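PDB 2EF7: CBS domain protein from Sulfolobus tokodaii, which is of unknown function but, as a protein with paired CBS domains, probably has a regulatory role through binding of adenosine-containing ligands. Local coordinates for residues V56-G60 with K61-L65; N24-A27 with K28-E32; L65-K68 with A69-M73. All coordinates share one frame; numbering follows the deposited sequence.

Interaction 1. Residues V56-G60 with K61-L65; sequences VKAIG and KGKSL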
ATOM      1  N   VAL A  56     -15.239 -23.133   5.585  1.00 26.48           N
ATOM      2  CA  VAL A  56     -16.611 -22.782   5.926  1.00 29.60           C
ATOM      3  C   VAL A  56     -17.577 -23.257   4.852  1.00 32.38           C
ATOM      4  O   VAL A  56     -18.662 -23.746   5.144  1.00 28.92           O
ATOM      5  CB  VAL A  56     -16.769 -21.265   6.104  1.00 30.54           C
ATOM      6  CG1 VAL A  56     -18.256 -20.907   6.288  1.00 27.68           C
ATOM      7  CG2 VAL A  56     -15.979 -20.813   7.309  1.00 24.49           C
ATOM      8  N   LYS A  57     -17.168 -23.119   3.601  1.00 31.64           N
ATOM      9  CA  LYS A  57     -18.001 -23.532   2.493  1.00 32.68           C
ATOM     10  C   LYS A  57     -18.267 -25.038   2.563  1.00 34.48           C
ATOM     11  O   LYS A  57     -19.405 -25.478   2.419  1.00 32.04           O
ATOM     12  CB  LYS A  57     -17.308 -23.166   1.181  1.00 42.07           C
ATOM     13  CG  LYS A  57     -18.216 -23.087  -0.020  1.00 54.76           C
ATOM     14  CD  LYS A  57     -18.043 -21.750  -0.732  1.00 61.30           C
ATOM     15  CE  LYS A  57     -16.622 -21.554  -1.249  1.00 63.47           C
ATOM     16  NZ  LYS A  57     -16.466 -20.248  -1.960  1.00 59.10           N
ATOM     17  N   ALA A  58     -17.224 -25.831   2.797  1.00 29.99           N
ATOM     18  CA  ALA A  58     -17.398 -27.281   2.862  1.00 28.69           C
ATOM     19  C   ALA A  58     -18.344 -27.678   3.991  1.00 34.57           C
ATOM     20  O   ALA A  58     -19.163 -28.596   3.839  1.00 30.28           O
ATOM     21  CB  ALA A  58     -16.061 -27.962   3.036  1.00 19.02           C
ATOM     22  N   ILE A  59     -18.238 -26.989   5.126  1.00 24.68           N
ATOM     23  CA  ILE A  59     -19.105 -27.280   6.264  1.00 28.10           C
ATOM     24  C   ILE A  59     -20.527 -26.886   5.908  1.00 28.59           C
ATOM     25  O   ILE A  59     -21.468 -27.630   6.173  1.00 31.04           O
ATOM     26  CB  ILE A  59     -18.641 -26.523   7.518  1.00 32.80           C
ATOM     27  CG1 ILE A  59     -17.272 -27.062   7.930  1.00 22.19           C
ATOM     28  CG2 ILE A  59     -19.651 -26.696   8.665  1.00 21.05           C
ATOM     29  CD1 ILE A  59     -16.617 -26.254   8.994  1.00 37.27           C
ATOM     30  N   GLY A  60     -20.672 -25.723   5.283  1.00 28.41           N
ATOM     31  CA  GLY A  60     -21.984 -25.264   4.882  1.00 33.97           C
ATOM     32  C   GLY A  60     -22.616 -26.193   3.858  1.00 42.13           C
ATOM     33  O   GLY A  60     -23.817 -26.119   3.610  1.00 43.51           O
ATOM     34  N   LYS A  61     -21.810 -27.065   3.255  1.00 41.44           N
ATOM     35  CA  LYS A  61     -22.318 -28.006   2.265  1.00 39.19           C
ATOM     36  C   LYS A  61     -22.491 -29.380   2.906  1.00 37.87           C
ATOM     37  O   LYS A  61     -22.657 -30.376   2.213  1.00 43.35           O
ATOM     38  CB  LYS A  61     -21.362 -28.115   1.074  1.00 44.20           C
ATOM     39  CG  LYS A  61     -21.042 -26.799   0.371  1.00 47.96           C
ATOM     40  CD  LYS A  61     -22.262 -26.185  -0.276  1.00 53.85           C
ATOM     41  CE  LYS A  61     -21.898 -24.933  -1.065  1.00 55.22           C
ATOM     42  NZ  LYS A  61     -23.100 -24.301  -1.678  1.00 53.60           N
ATOM     43  N   GLY A  62     -22.429 -29.427   4.232  1.00 37.90           N
ATOM     44  CA  GLY A  62     -22.623 -30.678   4.947  1.00 35.39           C
ATOM     45  C   GLY A  62     -21.487 -31.685   5.023  1.00 36.84           C
ATOM     46  O   GLY A  62     -21.705 -32.821   5.443  1.00 35.24           O
ATOM     47  N   LYS A  63     -20.283 -31.290   4.625  1.00 33.80           N
ATOM     48  CA  LYS A  63     -19.134 -32.194   4.676  1.00 31.84           C
ATOM     49  C   LYS A  63     -18.758 -32.443   6.126  1.00 32.30           C
ATOM     50  O   LYS A  63     -18.903 -31.555   6.970  1.00 35.38           O
ATOM     51  CB  LYS A  63     -17.948 -31.582   3.929  1.00 30.26           C
ATOM     52  CG  LYS A  63     -18.224 -31.294   2.464  1.00 39.70           C
ATOM     53  CD  LYS A  63     -17.857 -32.465   1.570  1.00 52.83           C
ATOM     54  CE  LYS A  63     -18.654 -33.711   1.888  1.00 57.30           C
ATOM     55  NZ  LYS A  63     -18.149 -34.873   1.103  1.00 62.20           N
ATOM     56  N   SER A  64     -18.276 -33.649   6.414  1.00 33.20           N
ATOM     57  CA  SER A  64     -17.886 -34.005   7.773  1.00 31.79           C
ATOM     58  C   SER A  64     -16.473 -33.540   8.095  1.00 33.98           C
ATOM     59  O   SER A  64     -15.746 -33.049   7.225  1.00 31.09           O
ATOM     60  CB  SER A  64     -17.964 -35.518   7.977  1.00 31.48           C
ATOM     61  OG  SER A  64     -16.887 -36.172   7.333  1.00 42.31           O
ATOM     62  N   LEU A  65     -16.092 -33.728   9.353  1.00 29.07           N
ATOM     63  CA  LEU A  65     -14.781 -33.338   9.840  1.00 34.95           C
ATOM     64  C   LEU A  65     -13.660 -34.206   9.271  1.00 34.71           C
ATOM     65  O   LEU A  65     -12.486 -33.845   9.361  1.00 33.39           O
ATOM     66  CB  LEU A  65     -14.746 -33.414  11.373  1.00 33.91           C
ATOM     67  CG  LEU A  65     -15.725 -32.567  12.190  1.00 36.30           C
ATOM     68  CD1 LEU A  65     -15.443 -32.785  13.679  1.00 32.12           C
ATOM     69  CD2 LEU A  65     -15.574 -31.100  11.832  1.00 32.07           C
TER
HETATM   70  O   HOH W   1     -21.065 -29.920   7.884  1.00 31.11           O
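The carbonyl oxygen A58 O takes two backbone donors of the segment that follows it: K63 N at 3.0 Å, in a fairly straight bond of 158° at the hydrogen, and K61 N at 3.1 Å, a weak bond, bent at the hydrogen. One residue on, I59 O accepts G62 N at 2.8 Å; this donor stands well above the carbonyl plane, so the short bond does not follow a lone pair. A water also donates to I59 O and to K63 O, and so ties the last helical turn to the departing chain. The aliphatic parts of two lysines pack on helix carbonyls, K63 on A58 O and K61 chiefly on K57 O. K63 lays CB and CG beside A58 O, and its CG reaches A58 CB at 4.0 Å, while bends at chi2 and chi3 carry the ammonium group off. K61 has CG beside its backbone N and anti to its carbonyl carbon (chi1 -56°), a rotation that presses CG close to K57 O, at 2.9 Å. The contact is tight; beyond it the K61 chain bends at chi2 and leads away from the helix. A58 also packs on F72, whereas K57 and K61 both meet T31 of the second subunit and I59 meets I59 of that subunit, so this helix end lies against the second subunit. The turn depends on G62, whose phi of 79° lies in a region that favours glycine and lets the chain reverse, bringing the N-H groups of G62 and K63 back to helix carbonyls. The nested pair, K63 N to A58 O enclosing G62 N to I59 O, is a Schellman motif with G62 as C-prime residue, ending helix 52-60 of the CBS domain.

Interaction 2. Residues N24-A27 with K28-E32; sequences NDIA and KVMTE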
ATOM      1  N   ASN A  24     -10.739 -31.418   9.870  1.00 27.08           N
ATOM      2  CA  ASN A  24     -10.483 -31.012  11.246  1.00 31.05           C
ATOM      3  C   ASN A  24      -9.004 -30.840  11.571  1.00 27.34           C
ATOM      4  O   ASN A  24      -8.647 -29.939  12.335  1.00 25.88           O
ATOM      5  CB  ASN A  24     -11.142 -31.973  12.247  1.00 29.96           C
ATOM      6  CG  ASN A  24     -10.508 -33.340  12.248  1.00 40.02           C
ATOM      7  OD1 ASN A  24     -10.428 -34.002  11.215  1.00 39.03           O
ATOM      8  ND2 ASN A  24     -10.054 -33.776  13.415  1.00 37.78           N
ATOM      9  N   ASP A  25      -8.137 -31.674  11.001  1.00 20.26           N
ATOM     10  CA  ASP A  25      -6.708 -31.528  11.281  1.00 21.24           C
ATOM     11  C   ASP A  25      -6.173 -30.260  10.623  1.00 20.48           C
ATOM     12  O   ASP A  25      -5.322 -29.556  11.186  1.00 22.77           O
ATOM     13  CB  ASP A  25      -5.914 -32.748  10.790  1.00 24.19           C
ATOM     14  CG  ASP A  25      -6.266 -34.009  11.556  1.00 37.24           C
ATOM     15  OD1 ASP A  25      -6.523 -33.901  12.773  1.00 36.19           O
ATOM     16  OD2 ASP A  25      -6.277 -35.102  10.955  1.00 44.17           O
ATOM     17  N   ILE A  26      -6.682 -29.966   9.433  1.00 21.39           N
ATOM     18  CA  ILE A  26      -6.257 -28.768   8.715  1.00 22.20           C
ATOM     19  C   ILE A  26      -6.696 -27.533   9.495  1.00 26.25           C
ATOM     20  O   ILE A  26      -5.929 -26.573   9.639  1.00 23.23           O
ATOM     21  CB  ILE A  26      -6.883 -28.718   7.305  1.00 23.04           C
ATOM     22  CG1 ILE A  26      -6.408 -29.921   6.481  1.00 27.54           C
ATOM     23  CG2 ILE A  26      -6.523 -27.405   6.626  1.00 21.06           C
ATOM     24  CD1 ILE A  26      -7.244 -30.176   5.219  1.00 24.00           C
ATOM     25  N   ALA A  27      -7.935 -27.550   9.987  1.00 20.69           N
ATOM     26  CA  ALA A  27      -8.437 -26.410  10.741  1.00 22.03           C
ATOM     27  C   ALA A  27      -7.574 -26.245  11.979  1.00 19.46           C
ATOM     28  O   ALA A  27      -7.295 -25.130  12.410  1.00 22.22           O
ATOM     29  CB  ALA A  27      -9.902 -26.622  11.139  1.00 24.83           C
ATOM     30  N   LYS A  28      -7.132 -27.363  12.540  1.00 24.14           N
ATOM     31  CA  LYS A  28      -6.305 -27.305  13.728  1.00 22.47           C
ATOM     32  C   LYS A  28      -4.970 -26.634  13.427  1.00 28.10           C
ATOM     33  O   LYS A  28      -4.473 -25.855  14.238  1.00 26.97           O
ATOM     34  CB  LYS A  28      -6.070 -28.708  14.288  1.00 28.70           C
ATOM     35  CG  LYS A  28      -5.282 -28.722  15.593  1.00 38.93           C
ATOM     36  CD  LYS A  28      -5.282 -30.101  16.229  1.00 48.73           C
ATOM     37  CE  LYS A  28      -4.581 -30.096  17.582  1.00 53.09           C
ATOM     38  NZ  LYS A  28      -4.854 -31.345  18.357  1.00 58.06           N
ATOM     39  N   VAL A  29      -4.392 -26.928  12.262  1.00 26.22           N
ATOM     40  CA  VAL A  29      -3.106 -26.334  11.906  1.00 29.01           C
ATOM     41  C   VAL A  29      -3.233 -24.829  11.737  1.00 25.12           C
ATOM     42  O   VAL A  29      -2.429 -24.060  12.264  1.00 27.09           O
ATOM     43  CB  VAL A  29      -2.542 -26.901  10.586  1.00 31.13           C
ATOM     44  CG1 VAL A  29      -1.247 -26.185  10.241  1.00 32.84           C
ATOM     45  CG2 VAL A  29      -2.291 -28.400  10.710  1.00 35.65           C
HETATM   46  N   MSE A  30      -4.247 -24.421  10.984  1.00 24.98           N
HETATM   47  CA  MSE A  30      -4.491 -23.015  10.719  1.00 22.24           C
HETATM   48  C   MSE A  30      -4.774 -22.254  12.002  1.00 29.38           C
HETATM   49  O   MSE A  30      -4.370 -21.099  12.150  1.00 26.16           O
HETATM   50  CB  MSE A  30      -5.651 -22.878   9.745  1.00 21.53           C
HETATM   51  CG  MSE A  30      -5.373 -23.552   8.404  1.00 23.59           C
HETATM   52 SE   MSE A  30      -6.916 -23.555   7.239  1.00 39.29          SE
HETATM   53  CE  MSE A  30      -7.345 -21.672   7.320  1.00 18.99           C
ATOM     54  N   THR A  31      -5.455 -22.912  12.934  1.00 23.97           N
ATOM     55  CA  THR A  31      -5.777 -22.293  14.208  1.00 26.16           C
ATOM     56  C   THR A  31      -4.512 -22.155  15.056  1.00 27.65           C
ATOM     57  O   THR A  31      -4.256 -21.098  15.626  1.00 30.71           O
ATOM     58  CB  THR A  31      -6.816 -23.133  14.994  1.00 27.39           C
ATOM     59  OG1 THR A  31      -8.058 -23.142  14.283  1.00 29.13           O
ATOM     60  CG2 THR A  31      -7.034 -22.555  16.389  1.00 29.60           C
ATOM     61  N   GLU A  32      -3.713 -23.219  15.118  1.00 30.62           N
ATOM     62  CA  GLU A  32      -2.490 -23.212  15.916  1.00 35.92           C
ATOM     63  C   GLU A  32      -1.349 -22.391  15.340  1.00 39.71           C
ATOM     64  O   GLU A  32      -0.482 -21.929  16.084  1.00 42.41           O
ATOM     65  CB  GLU A  32      -2.027 -24.641  16.171  1.00 38.20           C
ATOM     66  CG  GLU A  32      -2.963 -25.389  17.104  1.00 45.46           C
ATOM     67  CD  GLU A  32      -2.614 -26.855  17.243  1.00 55.93           C
ATOM     68  OE1 GLU A  32      -3.299 -27.557  18.020  1.00 59.52           O
ATOM     69  OE2 GLU A  32      -1.660 -27.305  16.573  1.00 61.66           O
TER
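T31 meets A27 O twice. Its hydroxyl OG1 donates at 2.8 Å and its backbone N at 2.9 Å, and the two come to the carbonyl from opposite faces of its plane, OG1 from above it, 36° out of the plane. The first torsion of T31 accounts for the hydroxyl bond: with OG1 anti to the carbonyl carbon and beside the backbone N (chi1 -65°), the hydroxyl folds back along the helix to the preceding turn, and its proton goes to a carbonyl of its own helix. M30 N reaches I26 O at 3.0 Å in a nearly straight bond (173°), whereas K28 N to N24 O and V29 N to D25 O are more bent. Beside that bond the side chains of I26 and M30 run the same way, with I26 CG2 touching the selenium SE of M30, a selenomethionine, at 3.9 Å; M30 CG also rests on I26 O. V29 turns CG2 to the preceding turn, where it lies 3.3 Å from D25 O. All of this is local packing within helix 23-33, the helical crossover of the beta-alpha-beta unit made with strands 16-18 and 37-42 in the CBS domain. The apolar face that carries I26 and M30 is turned inward: both side chains pack on V38 of strand 37-42, M30 adds E52 and I55 of helix 52-60, and I26 adds A69. On the outer face K28 extends from its CB, which sits 3.3 Å from D25 O. The ammonium NZ of K28 is 6.4 Å from D25 OD1, too far for a salt bridge, though some attraction is likely. Farther out the second subunit lies over this helix, its I59 packing on A27 and its G60 on K28 and T31.

Interaction 3. Residues L65-K68 with A69-M73; sequences LETK and AEEFM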
ATOM      1  N   LEU A  65     -16.092 -33.728   9.353  1.00 29.07           N
ATOM      2  CA  LEU A  65     -14.781 -33.338   9.840  1.00 34.95           C
ATOM      3  C   LEU A  65     -13.660 -34.206   9.271  1.00 34.71           C
ATOM      4  O   LEU A  65     -12.486 -33.845   9.361  1.00 33.39           O
ATOM      5  CB  LEU A  65     -14.746 -33.414  11.373  1.00 33.91           C
ATOM      6  CG  LEU A  65     -15.725 -32.567  12.190  1.00 36.30           C
ATOM      7  CD1 LEU A  65     -15.443 -32.785  13.679  1.00 32.12           C
ATOM      8  CD2 LEU A  65     -15.574 -31.100  11.832  1.00 32.07           C
ATOM      9  N   GLU A  66     -14.014 -35.352   8.696  1.00 36.12           N
ATOM     10  CA  GLU A  66     -13.011 -36.252   8.125  1.00 37.44           C
ATOM     11  C   GLU A  66     -12.752 -36.001   6.629  1.00 32.72           C
ATOM     12  O   GLU A  66     -11.897 -36.646   6.020  1.00 34.07           O
ATOM     13  CB  GLU A  66     -13.428 -37.717   8.320  1.00 40.25           C
ATOM     14  CG  GLU A  66     -13.437 -38.202   9.760  1.00 47.26           C
ATOM     15  CD  GLU A  66     -14.696 -37.804  10.511  1.00 56.66           C
ATOM     16  OE1 GLU A  66     -15.805 -38.098  10.011  1.00 58.02           O
ATOM     17  OE2 GLU A  66     -14.578 -37.205  11.603  1.00 53.65           O
ATOM     18  N   THR A  67     -13.479 -35.062   6.044  1.00 28.19           N
ATOM     19  CA  THR A  67     -13.329 -34.768   4.625  1.00 32.23           C
ATOM     20  C   THR A  67     -11.866 -34.463   4.262  1.00 33.12           C
ATOM     21  O   THR A  67     -11.206 -33.647   4.905  1.00 29.47           O
ATOM     22  CB  THR A  67     -14.241 -33.591   4.226  1.00 37.87           C
ATOM     23  OG1 THR A  67     -15.578 -33.852   4.681  1.00 30.97           O
ATOM     24  CG2 THR A  67     -14.256 -33.413   2.709  1.00 35.58           C
ATOM     25  N   LYS A  68     -11.359 -35.135   3.238  1.00 29.15           N
ATOM     26  CA  LYS A  68      -9.975 -34.944   2.812  1.00 27.97           C
ATOM     27  C   LYS A  68      -9.758 -33.607   2.109  1.00 27.60           C
ATOM     28  O   LYS A  68     -10.652 -33.077   1.452  1.00 28.54           O
ATOM     29  CB  LYS A  68      -9.537 -36.095   1.895  1.00 27.40           C
ATOM     30  CG  LYS A  68      -9.539 -37.476   2.576  1.00 32.10           C
ATOM     31  CD  LYS A  68      -8.978 -38.565   1.664  1.00 35.08           C
ATOM     32  CE  LYS A  68      -9.721 -38.611   0.331  1.00 46.54           C
ATOM     33  NZ  LYS A  68      -9.030 -39.427  -0.713  1.00 55.14           N
ATOM     34  N   ALA A  69      -8.550 -33.073   2.247  1.00 26.15           N
ATOM     35  CA  ALA A  69      -8.189 -31.799   1.652  1.00 22.44           C
ATOM     36  C   ALA A  69      -8.556 -31.686   0.174  1.00 30.21           C
ATOM     37  O   ALA A  69      -9.211 -30.726  -0.237  1.00 31.18           O
ATOM     38  CB  ALA A  69      -6.689 -31.550   1.837  1.00 21.31           C
ATOM     39  N   GLU A  70      -8.146 -32.666  -0.623  1.00 27.99           N
ATOM     40  CA  GLU A  70      -8.416 -32.615  -2.057  1.00 34.33           C
ATOM     41  C   GLU A  70      -9.896 -32.526  -2.426  1.00 33.22           C
ATOM     42  O   GLU A  70     -10.227 -32.140  -3.541  1.00 32.21           O
ATOM     43  CB  GLU A  70      -7.772 -33.817  -2.764  1.00 36.80           C
ATOM     44  CG  GLU A  70      -8.401 -35.162  -2.444  1.00 38.34           C
ATOM     45  CD  GLU A  70      -7.557 -36.333  -2.931  1.00 50.41           C
ATOM     46  OE1 GLU A  70      -7.004 -36.244  -4.050  1.00 50.42           O
ATOM     47  OE2 GLU A  70      -7.455 -37.343  -2.196  1.00 52.61           O
ATOM     48  N   GLU A  71     -10.788 -32.864  -1.496  1.00 32.69           N
ATOM     49  CA  GLU A  71     -12.219 -32.822  -1.787  1.00 34.54           C
ATOM     50  C   GLU A  71     -12.865 -31.447  -1.660  1.00 34.54           C
ATOM     51  O   GLU A  71     -13.972 -31.249  -2.152  1.00 38.98           O
ATOM     52  CB  GLU A  71     -12.991 -33.785  -0.884  1.00 33.10           C
ATOM     53  CG  GLU A  71     -12.554 -35.237  -0.946  1.00 47.34           C
ATOM     54  CD  GLU A  71     -13.463 -36.136  -0.120  1.00 58.45           C
ATOM     55  OE1 GLU A  71     -14.635 -36.309  -0.520  1.00 63.53           O
ATOM     56  OE2 GLU A  71     -13.016 -36.655   0.930  1.00 53.47           O
ATOM     57  N   PHE A  72     -12.199 -30.498  -1.005  1.00 31.82           N
ATOM     58  CA  PHE A  72     -12.806 -29.179  -0.836  1.00 26.85           C
ATOM     59  C   PHE A  72     -11.874 -28.002  -1.038  1.00 32.60           C
ATOM     60  O   PHE A  72     -12.280 -26.846  -0.897  1.00 33.46           O
ATOM     61  CB  PHE A  72     -13.476 -29.079   0.543  1.00 20.68           C
ATOM     62  CG  PHE A  72     -12.520 -29.054   1.704  1.00 27.24           C
ATOM     63  CD1 PHE A  72     -12.168 -27.848   2.304  1.00 24.56           C
ATOM     64  CD2 PHE A  72     -12.008 -30.243   2.232  1.00 27.47           C
ATOM     65  CE1 PHE A  72     -11.323 -27.824   3.424  1.00 27.35           C
ATOM     66  CE2 PHE A  72     -11.162 -30.234   3.343  1.00 25.96           C
ATOM     67  CZ  PHE A  72     -10.820 -29.024   3.943  1.00 28.79           C
HETATM   68  N   MSE A  73     -10.624 -28.291  -1.375  1.00 27.17           N
HETATM   69  CA  MSE A  73      -9.647 -27.238  -1.612  1.00 29.15           C
HETATM   70  C   MSE A  73      -9.989 -26.527  -2.920  1.00 31.49           C
HETATM   71  O   MSE A  73     -10.877 -26.949  -3.656  1.00 29.48           O
HETATM   72  CB  MSE A  73      -8.255 -27.857  -1.764  1.00 25.89           C
HETATM   73  CG  MSE A  73      -8.111 -28.631  -3.067  1.00 28.94           C
HETATM   74 SE   MSE A  73      -6.419 -29.523  -3.293  1.00 33.87          SE
HETATM   75  CE  MSE A  73      -6.785 -30.441  -4.995  1.00 22.95           C
TER
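E71 N donates to K68 O at 3.0 Å from above the carbonyl plane, closing the type I beta turn K68-E71, in which A69 and E70 have helical backbone angles. A69 O then accepts F72 N and M73 N, continuing the bend within the loop between helix 52-60 and strand 74-75 of this protein with two CBS domains. The E71 side chain returns to the start of the turn: extended beyond CG, which lies beside the backbone N (chi1 -57°), it brings OE2 to K68 N at 3.2 Å, the N-H arriving from above the carboxylate plane. K68 and E71 thus exchange bonds, backbone to backbone and backbone to carboxylate. E71 CB also leans on T67 CG2 at 3.8 Å, while T67 OG1 is taken up by S64 O. Alongside, K68 runs in the same direction as E70, and NZ forms a salt bridge with E70 OE2 at 3.0 Å, on the anti side of that carboxylate and tilted out of its plane. Replacing K68 by an alanine would remove NZ and its aliphatic stalk, which would probably leave E70 without this positive mate and freer to turn, while the backbone bonds of the turn could remain. E70 touches K19 and K68 touches D20, in the loop before helix 23-33, to which the turn is bound by backbone bonds of A69 with A21 and E70 with K19. The F72 ring packs on L23 and I26 of helix 23-33, I50 and I55. CG of F72 lies between its own N and carbonyl carbon (chi1 69°), which brings the ring beside the start of the turn, where K68 O lies at its edge, near the ring plane, 3.2 Å from F72 CD2.

Overall arrangement
From the N terminus, interaction 2 comes first, a run within helix 23-33 that closes no loop. After strands 37-42 and 45-51, interaction 1 turns the chain out of helix 52-60, and interaction 3, sharing L65 with it, closes the four-residue turn K68-E71 in the loop before strand 74-75. The three lie in series; none nests within or crosses another. In space they converge: L65 O, at the junction of interactions 1 and 3, probably accepts a hydrogen bond from N24 N at the start of interaction 2. F72 packs between A58 and I26, and so links helix 52-60, the turn and helix 23-33. Interactions 1 and 2 also both face the second subunit.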